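Local coordinates for putative extracellular solute-binding protein (Bordetella bronchiseptica, PDB 4P56) that binds mandelate and probably serves as the periplasmic solute-binding component that hands such ligands to a TRAP-type membrane transporter, at residues T113-S118 / L266-G271; F152-P157 / D220-H225; K159-F164 / E301-R306; A180-A185 / E305-F310; R224-F229 / I290-A295. All blocks are in the same frame, centred on the assembly; numbering follows the deposited sequence.

Contact 1 (T113-S118 / L266-G271); sequences TATSRS and LAELAG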
# COMPACT_ATOMS: atom_id res chain seq x y z
N THR A 113 -3.35 -10.28 6.29
CA THR A 113 -3.54 -9.01 7.00
C THR A 113 -2.50 -8.00 6.57
O THR A 113 -1.46 -8.36 6.04
CB THR A 113 -3.50 -9.17 8.54
OG1 THR A 113 -2.16 -9.43 9.00
CG2 THR A 113 -4.47 -10.29 9.02
N ALA A 114 -2.81 -6.71 6.78
CA ALA A 114 -1.83 -5.67 6.56
C ALA A 114 -0.65 -5.81 7.53
O ALA A 114 0.47 -5.47 7.18
CB ALA A 114 -2.46 -4.31 6.74
N THR A 115 -0.92 -6.26 8.76
CA THR A 115 0.16 -6.38 9.74
C THR A 115 1.21 -7.38 9.32
O THR A 115 2.42 -7.07 9.28
CB THR A 115 -0.39 -6.71 11.14
OG1 THR A 115 -1.16 -5.60 11.60
CG2 THR A 115 0.77 -6.95 12.15
N SER A 116 0.80 -8.61 9.01
CA SER A 116 1.77 -9.62 8.60
C SER A 116 2.53 -9.22 7.32
O SER A 116 3.78 -9.31 7.26
CB SER A 116 1.05 -10.97 8.43
OG SER A 116 0.15 -10.88 7.34
N ARG A 117 1.80 -8.72 6.32
CA ARG A 117 2.43 -8.30 5.04
C ARG A 117 3.40 -7.12 5.21
O ARG A 117 4.46 -7.09 4.56
CB ARG A 117 1.36 -7.92 4.03
CG ARG A 117 1.85 -7.89 2.60
CD ARG A 117 0.77 -7.33 1.67
NE ARG A 117 -0.45 -8.12 1.60
CZ ARG A 117 -0.62 -9.14 0.75
NH1 ARG A 117 0.36 -9.52 -0.07
NH2 ARG A 117 -1.76 -9.78 0.72
N SER A 118 3.04 -6.16 6.05
CA SER A 118 3.89 -5.00 6.29
C SER A 118 5.21 -5.44 6.93
O SER A 118 6.29 -5.05 6.50
CB SER A 118 3.22 -4.01 7.25
OG SER A 118 2.07 -3.42 6.67
N LEU A 266 7.65 0.72 12.65
CA LEU A 266 6.73 1.49 11.80
C LEU A 266 5.82 0.56 10.97
O LEU A 266 4.62 0.78 10.85
CB LEU A 266 7.58 2.42 10.93
CG LEU A 266 7.03 3.26 9.79
CD1 LEU A 266 8.11 4.24 9.36
CD2 LEU A 266 6.61 2.46 8.60
N ALA A 267 6.40 -0.50 10.42
CA ALA A 267 5.66 -1.44 9.61
C ALA A 267 4.51 -2.01 10.41
O ALA A 267 3.38 -2.07 9.93
CB ALA A 267 6.58 -2.56 9.09
N GLU A 268 4.78 -2.39 11.65
CA GLU A 268 3.75 -2.94 12.51
C GLU A 268 2.70 -1.89 12.91
O GLU A 268 1.49 -2.18 12.90
CB GLU A 268 4.38 -3.58 13.73
CG GLU A 268 3.35 -4.30 14.63
CD GLU A 268 4.00 -5.25 15.63
OE1 GLU A 268 5.23 -5.15 15.86
OE2 GLU A 268 3.27 -6.12 16.17
N LEU A 269 3.15 -0.69 13.25
CA LEU A 269 2.19 0.36 13.62
C LEU A 269 1.23 0.62 12.45
O LEU A 269 0.02 0.68 12.62
CB LEU A 269 2.93 1.64 14.04
CG LEU A 269 2.14 2.77 14.68
CD1 LEU A 269 1.40 2.29 15.92
CD2 LEU A 269 3.09 3.92 15.05
N ALA A 270 1.76 0.76 11.25
CA ALA A 270 0.92 1.10 10.12
C ALA A 270 -0.02 -0.07 9.77
O ALA A 270 -1.21 0.13 9.45
CB ALA A 270 1.78 1.41 8.94
N GLY A 271 0.53 -1.28 9.78
CA GLY A 271 -0.23 -2.44 9.42
C GLY A 271 -1.40 -2.59 10.41
O GLY A 271 -2.54 -2.94 10.04
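Gly271 offers Thr115 a bare backbone, and the two CA atoms lie 4.0 Å apart. Thr115 OG1 sits beside Gly271 C at 3.2 Å without bonding to the carbonyl oxygen, while Ala114 CB meets Gly271 O at 3.6 Å. One turn on, Ser118 CB rests against Ala267 O at 3.3 Å, and Ala267 CB returns the contact against Ser118 O. These small residues bring helix 114-129 and helix 263-285 close and nearly antiparallel: their short segments cross at 158° with axes 7.9 Å apart, a buried helix pair of this TRAP solute-binding fold. No hydrogen bond joins 113-118 to 266-271 themselves; the polar link is made one turn further along, where Asp275 accepts from Thr115 OG1 and Ala114 N. Ser118 turns OG anti to its carbonyl carbon (chi1 -66°), where it donates to Ala114 O over 2.7 Å; Ser118 N reaches that oxygen from the opposite face. Thr113 is the N-cap, its OG1 accepting from Ser116 N at 3.1 Å (174° at the hydrogen).

Contact 2 (F152-P157 / D220-H225); sequences FTTSKP and DSIIRH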
# COMPACT_ATOMS: atom_id res chain seq x y z
N PHE A 152 -14.11 -4.30 -6.11
CA PHE A 152 -15.39 -3.60 -5.93
C PHE A 152 -15.94 -3.10 -7.27
O PHE A 152 -15.20 -2.52 -8.09
CB PHE A 152 -15.22 -2.37 -5.05
CG PHE A 152 -14.87 -2.67 -3.63
CD1 PHE A 152 -15.81 -3.19 -2.75
CD2 PHE A 152 -13.60 -2.36 -3.14
CE1 PHE A 152 -15.50 -3.43 -1.43
CE2 PHE A 152 -13.28 -2.60 -1.79
CZ PHE A 152 -14.23 -3.12 -0.94
N THR A 153 -17.24 -3.29 -7.48
CA THR A 153 -17.88 -2.74 -8.68
C THR A 153 -19.22 -2.10 -8.37
O THR A 153 -19.89 -2.43 -7.39
CB THR A 153 -18.14 -3.81 -9.70
OG1 THR A 153 -18.86 -4.86 -9.08
CG2 THR A 153 -16.84 -4.33 -10.26
N THR A 154 -19.60 -1.18 -9.24
CA THR A 154 -20.79 -0.37 -9.03
C THR A 154 -22.03 -1.21 -9.30
O THR A 154 -22.93 -1.24 -8.48
CB THR A 154 -20.74 0.86 -9.91
OG1 THR A 154 -19.60 1.66 -9.54
CG2 THR A 154 -22.04 1.68 -9.81
N SER A 155 -22.07 -1.92 -10.42
CA SER A 155 -23.30 -2.61 -10.81
C SER A 155 -23.08 -4.01 -11.39
O SER A 155 -24.04 -4.73 -11.69
CB SER A 155 -24.04 -1.76 -11.84
OG SER A 155 -23.27 -1.66 -13.03
N LYS A 156 -21.83 -4.42 -11.56
CA LYS A 156 -21.54 -5.67 -12.24
C LYS A 156 -20.87 -6.65 -11.30
O LYS A 156 -19.75 -6.43 -10.87
CB LYS A 156 -20.63 -5.41 -13.43
CG LYS A 156 -21.28 -4.57 -14.51
CD LYS A 156 -20.34 -4.33 -15.70
CE LYS A 156 -21.08 -3.69 -16.88
NZ LYS A 156 -21.58 -2.31 -16.57
N PRO A 157 -21.56 -7.74 -10.96
CA PRO A 157 -20.97 -8.72 -10.06
C PRO A 157 -19.79 -9.42 -10.70
O PRO A 157 -19.73 -9.59 -11.93
CB PRO A 157 -22.10 -9.71 -9.80
CG PRO A 157 -22.99 -9.60 -10.99
CD PRO A 157 -22.88 -8.18 -11.47
N ASP A 220 -19.49 3.80 -0.42
CA ASP A 220 -20.43 2.73 -0.10
C ASP A 220 -21.89 3.04 -0.46
O ASP A 220 -22.77 2.22 -0.22
CB ASP A 220 -20.31 2.32 1.37
CG ASP A 220 -20.34 3.48 2.33
OD1 ASP A 220 -19.72 4.54 2.05
OD2 ASP A 220 -20.97 3.32 3.39
N SER A 221 -22.14 4.22 -1.03
CA SER A 221 -23.46 4.52 -1.57
C SER A 221 -23.48 4.39 -3.09
O SER A 221 -24.51 4.59 -3.71
CB SER A 221 -23.93 5.90 -1.14
OG SER A 221 -24.29 5.89 0.23
N ILE A 222 -22.34 4.04 -3.67
CA ILE A 222 -22.19 3.81 -5.10
C ILE A 222 -21.91 2.33 -5.41
O ILE A 222 -22.53 1.72 -6.28
CB ILE A 222 -21.00 4.60 -5.65
CG1 ILE A 222 -21.24 6.11 -5.53
CG2 ILE A 222 -20.74 4.21 -7.09
CD1 ILE A 222 -19.96 6.93 -5.75
N ILE A 223 -20.92 1.79 -4.71
CA ILE A 223 -20.51 0.40 -4.88
C ILE A 223 -21.61 -0.53 -4.36
O ILE A 223 -22.05 -0.40 -3.23
CB ILE A 223 -19.20 0.12 -4.12
CG1 ILE A 223 -18.03 0.93 -4.71
CG2 ILE A 223 -18.86 -1.37 -4.10
CD1 ILE A 223 -17.68 0.60 -6.16
N ARG A 224 -22.06 -1.46 -5.20
CA ARG A 224 -23.05 -2.46 -4.79
C ARG A 224 -22.55 -3.91 -4.83
O ARG A 224 -23.31 -4.83 -4.54
CB ARG A 224 -24.32 -2.38 -5.66
CG ARG A 224 -24.92 -0.99 -5.77
CD ARG A 224 -25.37 -0.44 -4.43
NE ARG A 224 -26.24 -1.37 -3.71
CZ ARG A 224 -27.58 -1.36 -3.74
NH1 ARG A 224 -28.26 -0.45 -4.44
NH2 ARG A 224 -28.24 -2.27 -3.03
N HIS A 225 -21.29 -4.11 -5.20
CA HIS A 225 -20.77 -5.46 -5.42
C HIS A 225 -19.33 -5.53 -4.96
O HIS A 225 -18.56 -4.59 -5.15
CB HIS A 225 -20.85 -5.82 -6.90
CG HIS A 225 -22.25 -5.78 -7.45
ND1 HIS A 225 -23.10 -6.87 -7.42
CD2 HIS A 225 -22.93 -4.79 -8.06
CE1 HIS A 225 -24.25 -6.53 -7.98
NE2 HIS A 225 -24.18 -5.27 -8.36
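His225 can be followed outward against the loop that leaves strand 149-153. Its CB touches Thr153 OG1 at 3.1 Å, a hydroxyl that itself donates to Lys156 O in a very short bond. With CG anti to the carbonyl carbon (chi1 -59°), the imidazole is laid along Ser155, Lys156 and Pro157. His225 CD2 meets Ser155 C at 3.4 Å; His225 NE2 is equally near Ser155 O, but the angle is too poor for a hydrogen bond. On the other flank, His225 ND1 lies 3.8 Å from Pro157 CB. Pro157 N stands over one ring face, toward the rim.

Beside this, Ile223 turns CG2 to Phe152 CD1, 3.8 Å away, the two side chains crossing at about a right angle. Thr154 sends its methyl CG2 toward Ile222 O, and Leu199 of helix 195-200 packs on both Thr154 and Ile223.

The backbones are joined where Thr153 N donates to His225 O over 3.0 Å (165° at the hydrogen). In return Thr153 O accepts from Arg224 N at 3.2 Å and, weakly, from His225 N. Two consecutive residues, Arg224 and His225, thus face the single Thr153 across an antiparallel pairing: a classic beta bulge, here where strand 149-153 ends and strand 225-228 begins in the mixed six-stranded sheet.

Contact 3 (K159-F164 / E301-R306); sequences KQIGDF and EAVRER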
# COMPACT_ATOMS: atom_id res chain seq x y z
N LYS A 159 -18.17 -12.93 -10.39
CA LYS A 159 -18.25 -14.29 -9.88
C LYS A 159 -17.49 -15.30 -10.75
O LYS A 159 -17.14 -16.36 -10.26
CB LYS A 159 -19.73 -14.70 -9.77
CG LYS A 159 -20.48 -13.93 -8.67
CD LYS A 159 -21.99 -14.20 -8.69
CE LYS A 159 -22.70 -13.31 -9.69
NZ LYS A 159 -24.18 -13.54 -9.76
N GLN A 160 -17.23 -14.97 -12.01
CA GLN A 160 -16.41 -15.82 -12.88
C GLN A 160 -15.42 -14.95 -13.65
O GLN A 160 -15.62 -13.75 -13.78
CB GLN A 160 -17.28 -16.59 -13.85
CG GLN A 160 -17.84 -15.71 -14.95
CD GLN A 160 -18.92 -16.39 -15.76
OE1 GLN A 160 -18.64 -17.23 -16.62
NE2 GLN A 160 -20.18 -16.04 -15.49
N ILE A 161 -14.34 -15.56 -14.14
CA ILE A 161 -13.20 -14.78 -14.68
C ILE A 161 -13.68 -13.84 -15.79
O ILE A 161 -13.22 -12.70 -15.90
CB ILE A 161 -12.05 -15.71 -15.15
CG1 ILE A 161 -10.81 -14.91 -15.61
CG2 ILE A 161 -12.50 -16.60 -16.29
CD1 ILE A 161 -10.01 -14.32 -14.50
N GLY A 162 -14.63 -14.30 -16.59
CA GLY A 162 -15.13 -13.53 -17.70
C GLY A 162 -15.81 -12.23 -17.29
O GLY A 162 -15.90 -11.31 -18.10
N ASP A 163 -16.26 -12.14 -16.04
CA ASP A 163 -16.94 -10.94 -15.55
C ASP A 163 -16.02 -9.71 -15.49
O ASP A 163 -16.50 -8.57 -15.51
CB ASP A 163 -17.57 -11.17 -14.16
CG ASP A 163 -18.74 -12.16 -14.19
OD1 ASP A 163 -19.39 -12.31 -15.25
OD2 ASP A 163 -19.03 -12.76 -13.14
N PHE A 164 -14.70 -9.92 -15.43
CA PHE A 164 -13.77 -8.79 -15.45
C PHE A 164 -13.65 -8.15 -16.82
O PHE A 164 -13.15 -7.01 -16.94
CB PHE A 164 -12.36 -9.22 -15.07
CG PHE A 164 -12.14 -9.45 -13.59
CD1 PHE A 164 -12.12 -8.40 -12.71
CD2 PHE A 164 -11.84 -10.72 -13.11
CE1 PHE A 164 -11.87 -8.62 -11.33
CE2 PHE A 164 -11.60 -10.94 -11.77
CZ PHE A 164 -11.61 -9.89 -10.89
N GLU A 301 -8.55 -19.97 -9.33
CA GLU A 301 -7.60 -20.66 -10.20
C GLU A 301 -7.42 -19.95 -11.54
O GLU A 301 -6.31 -19.88 -12.07
CB GLU A 301 -8.01 -22.13 -10.40
CG GLU A 301 -7.65 -22.98 -9.20
CD GLU A 301 -6.18 -22.84 -8.83
OE1 GLU A 301 -5.32 -23.03 -9.73
OE2 GLU A 301 -5.88 -22.50 -7.65
N ALA A 302 -8.51 -19.39 -12.06
CA ALA A 302 -8.43 -18.63 -13.30
C ALA A 302 -7.55 -17.39 -13.11
O ALA A 302 -6.76 -17.04 -13.99
CB ALA A 302 -9.81 -18.23 -13.77
N VAL A 303 -7.66 -16.75 -11.95
CA VAL A 303 -6.78 -15.60 -11.66
C VAL A 303 -5.32 -16.03 -11.46
O VAL A 303 -4.40 -15.36 -11.93
CB VAL A 303 -7.28 -14.76 -10.48
CG1 VAL A 303 -6.28 -13.63 -10.18
CG2 VAL A 303 -8.66 -14.17 -10.79
N ARG A 304 -5.12 -17.16 -10.81
CA ARG A 304 -3.78 -17.70 -10.66
C ARG A 304 -3.19 -17.93 -12.06
O ARG A 304 -2.04 -17.59 -12.33
CB ARG A 304 -3.81 -19.01 -9.85
CG ARG A 304 -2.46 -19.33 -9.20
CD ARG A 304 -2.49 -20.62 -8.39
NE ARG A 304 -3.55 -20.68 -7.37
CZ ARG A 304 -3.45 -20.25 -6.11
NH1 ARG A 304 -4.47 -20.40 -5.28
NH2 ARG A 304 -2.35 -19.65 -5.67
N GLU A 305 -4.01 -18.48 -12.95
CA GLU A 305 -3.51 -18.86 -14.25
C GLU A 305 -3.11 -17.60 -15.03
O GLU A 305 -2.10 -17.60 -15.74
CB GLU A 305 -4.53 -19.70 -14.99
CG GLU A 305 -3.95 -20.56 -16.09
CD GLU A 305 -3.62 -19.75 -17.32
OE1 GLU A 305 -4.25 -18.69 -17.54
OE2 GLU A 305 -2.70 -20.16 -18.07
N ARG A 306 -3.89 -16.52 -14.88
CA ARG A 306 -3.62 -15.30 -15.64
C ARG A 306 -2.40 -14.57 -15.11
O ARG A 306 -1.76 -13.80 -15.85
CB ARG A 306 -4.80 -14.34 -15.58
CG ARG A 306 -6.08 -14.88 -16.22
CD ARG A 306 -6.06 -14.83 -17.71
NE ARG A 306 -7.39 -15.12 -18.25
CZ ARG A 306 -8.24 -14.22 -18.75
NH1 ARG A 306 -7.91 -12.94 -18.82
NH2 ARG A 306 -9.44 -14.62 -19.20
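Ala302 is the first residue of helix 297-307 to meet the 159-164 loop, its CB lying 3.6 Å from Ile161 CB and touching CG1, CG2 and CD1 of the same side chain as well. Val303 follows, offering CG2 to Ile161 CD1 at 4.0 Å and, more distantly, to Phe164 CE2 at 4.5 Å. With Ile161 CG1 anti to the backbone N (chi1 -176°), CD1 is carried toward Val303, the two side chains crossing at a slant. Arg306 completes the contact: its guanidinium lies with one face over Ile161 CG1, which stands 3.8 Å above the plane and toward the rim, while its NH1 is held by Ala182 O. No hydrogen bond joins the two segments. The loop keeps its shape partly through Asp163 OD2, which takes the backbone N-H of Lys159 (2.9 Å) on its anti lone pair and that of Gln160 from above the carboxylate plane. Ile161 and Phe164, in the connection between strands 149-153 and 168-171, lean on helix 297-307, with Phe109 touching Val303 and Val183, just beyond helix 174-182, touching Phe164.

Contact 4 (A180-A185 / E305-F310); sequences AKAVGA and ERTKGF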
# COMPACT_ATOMS: atom_id res chain seq x y z
N ALA A 180 -5.35 -6.23 -12.85
CA ALA A 180 -6.49 -5.80 -13.68
C ALA A 180 -6.30 -6.18 -15.15
O ALA A 180 -7.18 -6.76 -15.78
CB ALA A 180 -6.71 -4.28 -13.56
N LYS A 181 -5.13 -5.83 -15.70
CA LYS A 181 -4.83 -6.11 -17.10
C LYS A 181 -4.88 -7.62 -17.31
O LYS A 181 -5.48 -8.11 -18.25
CB LYS A 181 -3.46 -5.54 -17.48
CG LYS A 181 -3.13 -5.64 -18.97
CD LYS A 181 -1.74 -5.11 -19.29
CE LYS A 181 -1.50 -4.97 -20.80
NZ LYS A 181 -0.35 -5.78 -21.27
N ALA A 182 -4.25 -8.38 -16.41
CA ALA A 182 -4.13 -9.82 -16.64
C ALA A 182 -5.51 -10.52 -16.67
O ALA A 182 -5.72 -11.47 -17.43
CB ALA A 182 -3.25 -10.46 -15.60
N VAL A 183 -6.43 -10.06 -15.82
CA VAL A 183 -7.75 -10.67 -15.77
C VAL A 183 -8.69 -10.10 -16.85
O VAL A 183 -9.84 -10.50 -16.94
CB VAL A 183 -8.40 -10.57 -14.37
CG1 VAL A 183 -7.60 -11.33 -13.34
CG2 VAL A 183 -8.60 -9.12 -13.96
N GLY A 184 -8.19 -9.18 -17.67
CA GLY A 184 -8.93 -8.71 -18.83
C GLY A 184 -9.72 -7.44 -18.58
O GLY A 184 -10.51 -7.02 -19.44
N ALA A 185 -9.53 -6.82 -17.41
CA ALA A 185 -10.18 -5.52 -17.15
C ALA A 185 -9.36 -4.38 -17.78
O ALA A 185 -8.26 -4.62 -18.29
CB ALA A 185 -10.37 -5.29 -15.64
N GLU A 305 -4.01 -18.48 -12.95
CA GLU A 305 -3.51 -18.86 -14.25
C GLU A 305 -3.11 -17.60 -15.03
O GLU A 305 -2.10 -17.60 -15.74
CB GLU A 305 -4.53 -19.70 -14.99
CG GLU A 305 -3.95 -20.56 -16.09
CD GLU A 305 -3.62 -19.75 -17.32
OE1 GLU A 305 -4.25 -18.69 -17.54
OE2 GLU A 305 -2.70 -20.16 -18.07
N ARG A 306 -3.89 -16.52 -14.88
CA ARG A 306 -3.62 -15.30 -15.64
C ARG A 306 -2.40 -14.57 -15.11
O ARG A 306 -1.76 -13.80 -15.85
CB ARG A 306 -4.80 -14.34 -15.58
CG ARG A 306 -6.08 -14.88 -16.22
CD ARG A 306 -6.06 -14.83 -17.71
NE ARG A 306 -7.39 -15.12 -18.25
CZ ARG A 306 -8.24 -14.22 -18.75
NH1 ARG A 306 -7.91 -12.94 -18.82
NH2 ARG A 306 -9.44 -14.62 -19.20
N THR A 307 -2.14 -14.75 -13.82
CA THR A 307 -1.09 -14.02 -13.13
C THR A 307 0.13 -14.88 -12.82
O THR A 307 1.02 -14.47 -12.09
CB THR A 307 -1.62 -13.41 -11.81
OG1 THR A 307 -2.04 -14.45 -10.93
CG2 THR A 307 -2.77 -12.48 -12.09
N LYS A 308 0.19 -16.07 -13.41
CA LYS A 308 1.24 -17.03 -13.06
C LYS A 308 2.65 -16.59 -13.43
O LYS A 308 3.62 -17.12 -12.88
CB LYS A 308 0.96 -18.40 -13.68
CG LYS A 308 1.04 -18.39 -15.19
CD LYS A 308 0.62 -19.72 -15.79
CE LYS A 308 0.62 -19.67 -17.32
NZ LYS A 308 -0.27 -18.59 -17.84
N GLY A 309 2.78 -15.65 -14.36
CA GLY A 309 4.08 -15.18 -14.82
C GLY A 309 4.65 -14.04 -13.99
O GLY A 309 5.81 -13.65 -14.18
N PHE A 310 3.86 -13.50 -13.07
CA PHE A 310 4.27 -12.30 -12.32
C PHE A 310 5.50 -12.57 -11.45
O PHE A 310 6.36 -11.68 -11.29
CB PHE A 310 3.17 -11.79 -11.40
CG PHE A 310 1.98 -11.16 -12.13
CD1 PHE A 310 1.89 -11.17 -13.52
CD2 PHE A 310 0.99 -10.56 -11.40
CE1 PHE A 310 0.80 -10.60 -14.16
CE2 PHE A 310 -0.10 -9.98 -12.02
CZ PHE A 310 -0.19 -9.99 -13.42
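Ala182 and Arg306 carry a side-chain-to-backbone contact at the C-terminal end of helix 174-182, packed against the last part of helix 297-307 and the type I turn from Thr307 to Phe310. The first helix closes in a Schellman motif: Gly184 has positive phi (96°), Ala185 N donates to Ala180 O at 2.9 Å and Gly184 N to Lys181 O at 3.0 Å. Ala182 CB points into the turn, where it meets Arg306 O at 3.7 Å, Phe310 CZ at 3.8 Å and Thr307 CG2 at 4.1 Å. Thr307 CB lies over one face of the Phe310 ring, toward its rim, and Met175, Asp178 and Val179 also touch this aromatic. The positive guanidinium at the C-terminal end of helix 174-182 would probably interact favourably with the helix dipole. The Arg306 chain bends at its second torsion (chi2 -77°), curling CB, CG and CD round Ala182 O, and its NH1 then donates to that oxygen over 3.0 Å, in the carbonyl plane and on a lone pair, 156° at the hydrogen.

Contact 5 (R224-F229 / I290-A295); sequences RHATEF and IELVKA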
# COMPACT_ATOMS: atom_id res chain seq x y z
N ARG A 224 -22.06 -1.46 -5.20
CA ARG A 224 -23.05 -2.46 -4.79
C ARG A 224 -22.55 -3.91 -4.83
O ARG A 224 -23.31 -4.83 -4.54
CB ARG A 224 -24.32 -2.38 -5.66
CG ARG A 224 -24.92 -0.99 -5.77
CD ARG A 224 -25.37 -0.44 -4.43
NE ARG A 224 -26.24 -1.37 -3.71
CZ ARG A 224 -27.58 -1.36 -3.74
NH1 ARG A 224 -28.26 -0.45 -4.44
NH2 ARG A 224 -28.24 -2.27 -3.03
N HIS A 225 -21.29 -4.11 -5.20
CA HIS A 225 -20.77 -5.46 -5.42
C HIS A 225 -19.33 -5.53 -4.96
O HIS A 225 -18.56 -4.59 -5.15
CB HIS A 225 -20.85 -5.82 -6.90
CG HIS A 225 -22.25 -5.78 -7.45
ND1 HIS A 225 -23.10 -6.87 -7.42
CD2 HIS A 225 -22.93 -4.79 -8.06
CE1 HIS A 225 -24.25 -6.53 -7.98
NE2 HIS A 225 -24.18 -5.27 -8.36
N ALA A 226 -18.98 -6.63 -4.31
CA ALA A 226 -17.60 -6.85 -3.89
C ALA A 226 -17.27 -8.33 -3.95
O ALA A 226 -18.07 -9.16 -3.49
CB ALA A 226 -17.40 -6.35 -2.44
N THR A 227 -16.09 -8.65 -4.46
CA THR A 227 -15.59 -10.03 -4.46
C THR A 227 -14.28 -10.08 -3.73
O THR A 227 -13.34 -9.38 -4.06
CB THR A 227 -15.43 -10.58 -5.88
OG1 THR A 227 -16.72 -10.58 -6.51
CG2 THR A 227 -14.88 -12.03 -5.84
N GLU A 228 -14.25 -10.90 -2.69
CA GLU A 228 -13.07 -11.04 -1.87
C GLU A 228 -12.36 -12.31 -2.26
O GLU A 228 -12.98 -13.25 -2.74
CB GLU A 228 -13.44 -11.12 -0.39
CG GLU A 228 -14.11 -9.88 0.15
CD GLU A 228 -14.35 -10.02 1.63
OE1 GLU A 228 -15.43 -10.50 1.99
OE2 GLU A 228 -13.42 -9.72 2.42
N PHE A 229 -11.05 -12.33 -2.03
CA PHE A 229 -10.20 -13.43 -2.42
C PHE A 229 -9.32 -13.80 -1.23
O PHE A 229 -8.80 -12.91 -0.56
CB PHE A 229 -9.28 -12.96 -3.54
CG PHE A 229 -9.97 -12.74 -4.86
CD1 PHE A 229 -10.63 -11.55 -5.12
CD2 PHE A 229 -9.94 -13.72 -5.84
CE1 PHE A 229 -11.24 -11.35 -6.32
CE2 PHE A 229 -10.56 -13.52 -7.04
CZ PHE A 229 -11.20 -12.32 -7.28
N ILE A 290 -24.56 -4.28 -0.17
CA ILE A 290 -23.57 -4.77 -1.11
C ILE A 290 -23.78 -6.25 -1.30
O ILE A 290 -23.99 -6.96 -0.32
CB ILE A 290 -22.17 -4.55 -0.55
CG1 ILE A 290 -21.87 -3.06 -0.50
CG2 ILE A 290 -21.13 -5.26 -1.40
CD1 ILE A 290 -20.60 -2.73 0.29
N GLU A 291 -23.74 -6.71 -2.55
CA GLU A 291 -23.74 -8.15 -2.81
C GLU A 291 -22.33 -8.67 -2.66
O GLU A 291 -21.45 -8.44 -3.49
CB GLU A 291 -24.27 -8.50 -4.19
CG GLU A 291 -24.33 -10.01 -4.42
CD GLU A 291 -24.75 -10.41 -5.82
OE1 GLU A 291 -25.02 -9.52 -6.66
OE2 GLU A 291 -24.82 -11.64 -6.08
N LEU A 292 -22.11 -9.42 -1.59
CA LEU A 292 -20.77 -9.81 -1.20
C LEU A 292 -20.45 -11.23 -1.68
O LEU A 292 -21.14 -12.19 -1.34
CB LEU A 292 -20.67 -9.74 0.32
CG LEU A 292 -19.30 -10.06 0.91
CD1 LEU A 292 -18.23 -9.11 0.38
CD2 LEU A 292 -19.36 -10.01 2.44
N VAL A 293 -19.39 -11.37 -2.47
CA VAL A 293 -19.01 -12.66 -3.03
C VAL A 293 -17.69 -13.12 -2.44
O VAL A 293 -16.78 -12.30 -2.23
CB VAL A 293 -18.90 -12.56 -4.57
CG1 VAL A 293 -18.42 -13.88 -5.19
CG2 VAL A 293 -20.22 -12.17 -5.16
N LYS A 294 -17.58 -14.41 -2.13
CA LYS A 294 -16.29 -15.02 -1.86
C LYS A 294 -15.87 -15.74 -3.13
O LYS A 294 -16.58 -16.63 -3.60
CB LYS A 294 -16.35 -16.01 -0.70
CG LYS A 294 -15.01 -16.69 -0.39
CD LYS A 294 -15.06 -17.42 0.96
CE LYS A 294 -13.74 -18.10 1.33
NZ LYS A 294 -13.53 -19.42 0.65
N ALA A 295 -14.72 -15.37 -3.68
CA ALA A 295 -14.26 -15.97 -4.92
C ALA A 295 -14.30 -17.48 -4.79
O ALA A 295 -13.75 -18.03 -3.84
CB ALA A 295 -12.82 -15.52 -5.22
O HOH W 1 -21.51 -9.08 -6.28
O HOH W 2 -16.64 -12.30 0.70
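Ala226 and Val293 mark the firmly joined centre, where Val293 N donates to Ala226 O at 2.8 Å. Five backbone bonds, from Glu291 N to Arg224 O through Ala295 N to Glu228 O, zip strands 225-228 and 291-294 in parallel, their short axes 17° apart. At the C-terminal end the packing is apolar: Ala295 CB sits over the Phe229 ring face in a CH-pi contact, 3.8 Å from the centroid and 28° off the normal. Thr227 and Val293 lie side by side, OG1 to CB 3.5 Å, with the hydroxyl bonded to Val158 O.

Around this ladder runs a looser, polar fringe. At the first end Glu291 OE1 comes to the edge of the His225 ring, 3.4 Å from CE1, with carboxylate and ring planes 54° apart; a water bridges His225 ND1 (3.0 Å) to Glu291 O (2.9 Å). On the face of Ala226 and Leu292, Glu228 passes its extended chain across Leu292, OE1 to CD1 3.5 Å, takes a bond from a second water and forms a salt bridge with Arg282.

Strand 291-294 is the outermost of the mixed sheet, with 225-228 between it and 149-153. Helix 297-307 packs on Thr227 and Phe229, whereas helix 263-285 touches Ile290 and Leu292.

In the fold
From the N terminus, contact 1 opens at 113-118 and closes at 266-271, spanning all of contact 2, which runs from 152-157 to 220-225. Segments 159-164 and 180-185 then open contacts 3 and 4; both end on helix 297-307, sharing Glu305 and Arg306, and both cross contacts 1 and 2. Contact 5 starts where contact 2 ends, sharing Arg224 and His225, and closes at 290-295, so it crosses contact 1 but falls wholly within the spans of 3 and 4. Contacts 2 and 5 together align three neighbouring strands, 3 and 4 tie the end of helix 297-307 to the 159-164 loop and to the end of helix 174-182, and contact 1 pairs two helices about 24 to 28 Å away between centres.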